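Local coordinates for 11S globulin seed storage protein (Amaranthus hypochondriacus, PDB 3QAC), which probably serves as a seed storage protein, a nutrient reservoir of the 11S globulin family built from two cupin domains, at residues C14-L19 with Q365-E370; A337-L342 with I386-F391. One frame throughout, in Å; residues are numbered along the deposited sequence.

Contact 1 of 2, residues C14-L19 with Q365-E370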
loop_
_atom_site.group_PDB
_atom_site.type_symbol
_atom_site.label_atom_id
_atom_site.label_comp_id
_atom_site.label_asym_id
_atom_site.label_seq_id
_atom_site.Cartn_x
_atom_site.Cartn_y
_atom_site.Cartn_z
ATOM N N CYS A 14 -4.529 -9.070 -15.339
ATOM C CA CYS A 14 -3.242 -9.758 -15.443
ATOM C C CYS A 14 -3.329 -11.205 -15.916
ATOM O O CYS A 14 -2.306 -11.864 -16.029
ATOM C CB CYS A 14 -2.447 -9.664 -14.134
ATOM S SG CYS A 14 -1.971 -7.990 -13.737
ATOM N N GLN A 15 -4.539 -11.697 -16.186
ATOM C CA GLN A 15 -4.716 -12.960 -16.902
ATOM C C GLN A 15 -4.369 -12.709 -18.360
ATOM O O GLN A 15 -5.235 -12.527 -19.194
ATOM C CB GLN A 15 -6.166 -13.424 -16.834
ATOM C CG GLN A 15 -6.665 -13.659 -15.432
ATOM C CD GLN A 15 -5.923 -14.779 -14.760
ATOM O OE1 GLN A 15 -4.878 -14.565 -14.145
ATOM N NE2 GLN A 15 -6.451 -15.991 -14.878
ATOM N N ILE A 16 -3.086 -12.705 -18.661
ATOM C CA ILE A 16 -2.620 -12.304 -19.959
ATOM C C ILE A 16 -2.135 -13.500 -20.772
ATOM O O ILE A 16 -1.303 -14.284 -20.306
ATOM C CB ILE A 16 -1.519 -11.262 -19.783
ATOM C CG1 ILE A 16 -2.162 -9.920 -19.437
ATOM C CG2 ILE A 16 -0.629 -11.178 -21.014
ATOM C CD1 ILE A 16 -1.176 -8.933 -18.954
ATOM N N ASP A 17 -2.689 -13.658 -21.976
ATOM C CA ASP A 17 -2.163 -14.644 -22.920
ATOM C C ASP A 17 -1.670 -14.003 -24.200
ATOM O O ASP A 17 -1.153 -14.684 -25.080
ATOM C CB ASP A 17 -3.144 -15.784 -23.233
ATOM C CG ASP A 17 -4.536 -15.498 -22.764
ATOM O OD1 ASP A 17 -4.954 -16.143 -21.771
ATOM O OD2 ASP A 17 -5.199 -14.634 -23.385
ATOM N N ARG A 18 -1.801 -12.692 -24.300
ATOM C CA ARG A 18 -1.286 -12.001 -25.466
ATOM C C ARG A 18 -0.724 -10.634 -25.094
ATOM O O ARG A 18 -1.429 -9.784 -24.559
ATOM C CB ARG A 18 -2.400 -11.851 -26.509
ATOM C CG ARG A 18 -1.985 -11.140 -27.787
ATOM C CD ARG A 18 -3.205 -10.980 -28.719
ATOM N NE ARG A 18 -2.855 -10.415 -30.019
ATOM C CZ ARG A 18 -2.888 -9.115 -30.292
ATOM N NH1 ARG A 18 -3.261 -8.260 -29.354
ATOM N NH2 ARG A 18 -2.548 -8.669 -31.497
ATOM N N LEU A 19 0.553 -10.421 -25.376
ATOM C CA LEU A 19 1.128 -9.100 -25.228
ATOM C C LEU A 19 1.443 -8.618 -26.616
ATOM O O LEU A 19 1.516 -9.396 -27.564
ATOM C CB LEU A 19 2.394 -9.120 -24.396
ATOM C CG LEU A 19 2.292 -9.584 -22.949
ATOM C CD1 LEU A 19 3.702 -9.827 -22.384
ATOM C CD2 LEU A 19 1.506 -8.591 -22.106
ATOM N N GLN A 365 2.653 -20.765 -21.423
ATOM C CA GLN A 365 2.279 -20.340 -22.770
ATOM C C GLN A 365 3.051 -19.099 -23.161
ATOM O O GLN A 365 3.201 -18.174 -22.356
ATOM C CB GLN A 365 0.771 -20.043 -22.850
ATOM C CG GLN A 365 -0.111 -21.266 -22.656
ATOM C CD GLN A 365 0.338 -22.442 -23.524
ATOM O OE1 GLN A 365 0.319 -22.363 -24.761
ATOM N NE2 GLN A 365 0.756 -23.533 -22.877
ATOM N N SER A 366 3.535 -19.074 -24.398
ATOM C CA SER A 366 4.140 -17.872 -24.946
ATOM C C SER A 366 3.042 -16.833 -25.108
ATOM O O SER A 366 1.967 -17.141 -25.602
ATOM C CB SER A 366 4.801 -18.168 -26.291
ATOM O OG SER A 366 5.262 -16.974 -26.913
ATOM N N VAL A 367 3.277 -15.610 -24.655
ATOM C CA VAL A 367 2.254 -14.581 -24.808
ATOM C C VAL A 367 2.824 -13.516 -25.696
ATOM O O VAL A 367 2.182 -12.528 -26.013
ATOM C CB VAL A 367 1.819 -13.981 -23.467
ATOM C CG1 VAL A 367 1.024 -15.022 -22.662
ATOM C CG2 VAL A 367 3.044 -13.445 -22.678
ATOM N N PHE A 368 4.050 -13.755 -26.118
ATOM C CA PHE A 368 4.763 -12.784 -26.908
ATOM C C PHE A 368 5.950 -13.462 -27.552
ATOM O O PHE A 368 6.726 -14.149 -26.886
ATOM C CB PHE A 368 5.253 -11.632 -26.029
ATOM C CG PHE A 368 5.706 -10.457 -26.812
ATOM C CD1 PHE A 368 7.050 -10.190 -26.971
ATOM C CD2 PHE A 368 4.776 -9.629 -27.427
ATOM C CE1 PHE A 368 7.463 -9.100 -27.709
ATOM C CE2 PHE A 368 5.175 -8.553 -28.168
ATOM C CZ PHE A 368 6.524 -8.286 -28.317
ATOM N N ASP A 369 6.068 -13.279 -28.858
ATOM C CA ASP A 369 7.207 -13.770 -29.610
ATOM C C ASP A 369 7.285 -12.944 -30.878
ATOM O O ASP A 369 6.829 -13.360 -31.934
ATOM C CB ASP A 369 7.070 -15.258 -29.933
ATOM C CG ASP A 369 8.355 -15.846 -30.540
ATOM O OD1 ASP A 369 9.385 -15.127 -30.584
ATOM O OD2 ASP A 369 8.328 -17.024 -30.974
ATOM N N GLU A 370 7.842 -11.747 -30.744
ATOM C CA GLU A 370 7.862 -10.767 -31.810
ATOM C C GLU A 370 9.182 -10.034 -31.668
ATOM O O GLU A 370 9.886 -10.210 -30.666
ATOM C CB GLU A 370 6.711 -9.776 -31.610
ATOM C CG GLU A 370 5.994 -9.330 -32.899
ATOM C CD GLU A 370 5.364 -7.939 -32.777
ATOM O OE1 GLU A 370 4.238 -7.831 -32.216
ATOM O OE2 GLU A 370 6.007 -6.955 -33.240
#

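Contact 2 of 2, residues A337-L342 with I386-F391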
loop_
_atom_site.group_PDB
_atom_site.type_symbol
_atom_site.label_atom_id
_atom_site.label_comp_id
_atom_site.label_asym_id
_atom_site.label_seq_id
_atom_site.Cartn_x
_atom_site.Cartn_y
_atom_site.Cartn_z
ATOM N N ALA A 337 19.790 -13.916 -20.984
ATOM C CA ALA A 337 19.219 -15.216 -20.688
ATOM C C ALA A 337 17.772 -15.108 -20.240
ATOM O O ALA A 337 17.359 -14.096 -19.677
ATOM C CB ALA A 337 20.027 -15.929 -19.634
ATOM N N PRO A 338 16.999 -16.169 -20.479
ATOM C CA PRO A 338 15.632 -16.165 -19.967
ATOM C C PRO A 338 15.686 -15.826 -18.485
ATOM O O PRO A 338 16.481 -16.404 -17.756
ATOM C CB PRO A 338 15.184 -17.614 -20.163
ATOM C CG PRO A 338 16.028 -18.129 -21.279
ATOM C CD PRO A 338 17.363 -17.458 -21.090
ATOM N N HIS A 339 14.869 -14.879 -18.061
ATOM C CA HIS A 339 14.836 -14.478 -16.673
ATOM C C HIS A 339 13.436 -14.017 -16.359
ATOM O O HIS A 339 12.620 -13.802 -17.256
ATOM C CB HIS A 339 15.791 -13.315 -16.427
ATOM C CG HIS A 339 15.511 -12.137 -17.300
ATOM N ND1 HIS A 339 15.775 -12.142 -18.651
ATOM C CD2 HIS A 339 14.965 -10.929 -17.026
ATOM C CE1 HIS A 339 15.416 -10.983 -19.172
ATOM N NE2 HIS A 339 14.922 -10.228 -18.207
ATOM N N TYR A 340 13.160 -13.868 -15.072
ATOM C CA TYR A 340 11.913 -13.288 -14.654
ATOM C C TYR A 340 12.191 -12.290 -13.569
ATOM O O TYR A 340 13.130 -12.439 -12.810
ATOM C CB TYR A 340 10.972 -14.368 -14.163
ATOM C CG TYR A 340 11.305 -14.936 -12.801
ATOM C CD1 TYR A 340 12.252 -15.934 -12.650
ATOM C CD2 TYR A 340 10.637 -14.493 -11.683
ATOM C CE1 TYR A 340 12.525 -16.471 -11.404
ATOM C CE2 TYR A 340 10.888 -15.016 -10.448
ATOM C CZ TYR A 340 11.832 -16.007 -10.300
ATOM O OH TYR A 340 12.076 -16.515 -9.044
ATOM N N ASN A 341 11.373 -11.264 -13.513
ATOM C CA ASN A 341 11.479 -10.277 -12.475
ATOM C C ASN A 341 10.650 -10.723 -11.276
ATOM O O ASN A 341 9.462 -11.078 -11.425
ATOM C CB ASN A 341 11.026 -8.936 -13.022
ATOM C CG ASN A 341 11.868 -8.491 -14.230
ATOM O OD1 ASN A 341 12.861 -7.772 -14.065
ATOM N ND2 ASN A 341 11.484 -8.935 -15.445
ATOM N N LEU A 342 11.278 -10.714 -10.095
ATOM C CA LEU A 342 10.652 -11.260 -8.887
ATOM C C LEU A 342 9.536 -10.395 -8.387
ATOM O O LEU A 342 8.529 -10.896 -7.885
ATOM C CB LEU A 342 11.631 -11.374 -7.717
ATOM C CG LEU A 342 12.938 -12.162 -7.694
ATOM C CD1 LEU A 342 13.001 -13.028 -6.430
ATOM C CD2 LEU A 342 13.201 -12.958 -8.944
ATOM N N ILE A 386 11.032 -14.130 -19.458
ATOM C CA ILE A 386 11.387 -13.427 -20.671
ATOM C C ILE A 386 12.852 -13.634 -21.085
ATOM O O ILE A 386 13.732 -13.763 -20.233
ATOM C CB ILE A 386 11.031 -11.928 -20.581
ATOM C CG1 ILE A 386 11.669 -11.156 -21.725
ATOM C CG2 ILE A 386 11.460 -11.333 -19.230
ATOM C CD1 ILE A 386 11.299 -9.719 -21.754
ATOM N N VAL A 387 13.072 -13.715 -22.400
ATOM C CA VAL A 387 14.400 -13.752 -23.016
ATOM C C VAL A 387 14.492 -12.668 -24.092
ATOM O O VAL A 387 13.513 -12.334 -24.757
ATOM C CB VAL A 387 14.723 -15.147 -23.620
ATOM C CG1 VAL A 387 13.689 -15.545 -24.677
ATOM C CG2 VAL A 387 16.148 -15.181 -24.182
ATOM N N LYS A 388 15.657 -12.066 -24.225
ATOM C CA LYS A 388 15.832 -11.011 -25.207
ATOM C C LYS A 388 17.001 -11.390 -26.093
ATOM O O LYS A 388 18.118 -11.573 -25.610
ATOM C CB LYS A 388 16.116 -9.662 -24.538
ATOM C CG LYS A 388 15.294 -9.379 -23.278
ATOM C CD LYS A 388 15.448 -7.910 -22.860
ATOM C CE LYS A 388 14.750 -7.602 -21.551
ATOM N NZ LYS A 388 15.549 -8.085 -20.401
ATOM N N GLN A 389 16.740 -11.528 -27.387
ATOM C CA GLN A 389 17.779 -11.905 -28.330
ATOM C C GLN A 389 18.020 -10.773 -29.313
ATOM O O GLN A 389 17.172 -10.473 -30.160
ATOM C CB GLN A 389 17.392 -13.190 -29.048
ATOM C CG GLN A 389 18.108 -13.415 -30.352
ATOM C CD GLN A 389 19.280 -14.341 -30.203
ATOM O OE1 GLN A 389 19.117 -15.561 -30.115
ATOM N NE2 GLN A 389 20.476 -13.770 -30.174
ATOM N N ALA A 390 19.169 -10.120 -29.176
ATOM C CA ALA A 390 19.540 -9.033 -30.076
ATOM C C ALA A 390 19.768 -9.553 -31.495
ATOM O O ALA A 390 20.192 -10.696 -31.700
ATOM C CB ALA A 390 20.790 -8.329 -29.563
ATOM N N PHE A 391 19.492 -8.709 -32.477
ATOM C CA PHE A 391 19.881 -9.026 -33.843
ATOM C C PHE A 391 21.160 -8.275 -34.199
ATOM O O PHE A 391 21.827 -7.725 -33.314
ATOM C CB PHE A 391 18.748 -8.756 -34.833
ATOM C CG PHE A 391 17.636 -9.765 -34.754
ATOM C CD1 PHE A 391 17.922 -11.126 -34.692
ATOM C CD2 PHE A 391 16.306 -9.360 -34.741
ATOM C CE1 PHE A 391 16.896 -12.066 -34.620
ATOM C CE2 PHE A 391 15.280 -10.288 -34.671
ATOM C CZ PHE A 391 15.573 -11.643 -34.609
HETATM O O HOH W 1 13.770 -7.570 -18.338
#

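Contact 1 of 2, residues C14-L19 with Q365-E370
The ring of Phe-368 meets Leu-19 at its edge, where Leu-19 O lies in the ring plane, 3.3 Å from Phe-368 CD2. Over one face of the ring, offset toward the rim, sits the backbone Glu-370 N. With Val-367, Phe-368 forms a classic beta bulge opposite Ile-359, in the antiparallel sheet of the second cupin domain. The N-terminal segment 14-19, which has no regular secondary structure, docks on this bulge. Chi1 of -166° sets Phe-368 CG anti to the backbone N, beside the carbonyl carbon. Phe-368 CD2 also comes near Leu-19 CB. One hydrogen bond joins the two backbones: Leu-19 N donates to Val-367 O over 2.7 Å. It is nearly straight, 172° at the hydrogen, and the donor is tilted 21° from the carbonyl plane. The side chain of Val-367 divides its contacts. Its CG2 meets Leu-19 CG and the methyl CD1, CD1 being the nearer at 3.7 Å, and the two side chains cross obliquely. Ile-16 and Leu-19 also touch helix 43-48, and the disulfide of Cys-14 with Cys-47 ties the same segment to that helix. Ile-16 O accepts a hydrogen bond from Asn-361 ND2. Cys-14 N is hydrogen-bonded to Asp-174 OD2 of the second subunit. The other branch of the valine, Val-367 CG1, lies against the backbone of the N-terminal segment, 3.2 Å from Asp-17 CA.

Contact 2 of 2, residues A337-L342 with I386-F391
His-339 and Ile-386 form an antiparallel hydrogen-bonded pair between strands 335-341 and 385-391 of the second cupin domain. Both backbone bonds are made. His-339 N donates to Ile-386 O over 2.7 Å, and Ile-386 N donates to His-339 O over the same 2.7 Å. Pro-338 has no N-H to give, but its CA makes a CA-H...O contact of 3.1 Å with Ile-386 O. The histidine side chain is held at both nitrogens. Its ND1 donates to Ala-337 O over 2.7 Å, nearly in the ring plane. Chi1 of 56° puts CG between the backbone N and the carbonyl carbon. The side chain lies beside that of Ile-386, pointing the same way. The methyl Ile-386 CG2 lies over one ring face, offset toward the rim, in a CH-pi contact, 4.0 Å from the centroid. A water bonds to His-339 NE2 at 2.9 Å and accepts from Lys-388 NZ at 2.8 Å. The lysine side chain crosses the histidine at about a right angle. Phe-408 packs edge-to-face with the ring. An alanine in place of His-339 would probably leave Ala-337 O without this donor and Ile-386 CG2 without its aromatic face. ND1 carries a proton, as its bond to Ala-337 O requires, and the water lies at NE2. The positive charge of a protonated lysine nearby would probably disfavour a second proton on the ring.

Overall arrangement
Both contacts reach the same sheet of the second cupin domain, and their centres are 14 Å apart. Strand 354-360 links them: it pairs with strand 366-373 of contact 1 and with strand 385-391 of contact 2. Contact 2 is core, with every touching residue buried. Contact 1 is partly buried, with Asp-17 and Arg-18 exposed. Contact 1 brings a distant N-terminal segment onto the sheet through one backbone bond and apolar side chains. Contact 2 joins two strands within the sheet and adds a polar group of buried histidine and lysine with a bridging water. Both touch the second subunit; Tyr-340 of contact 2 stacks on Phe-67 of that subunit.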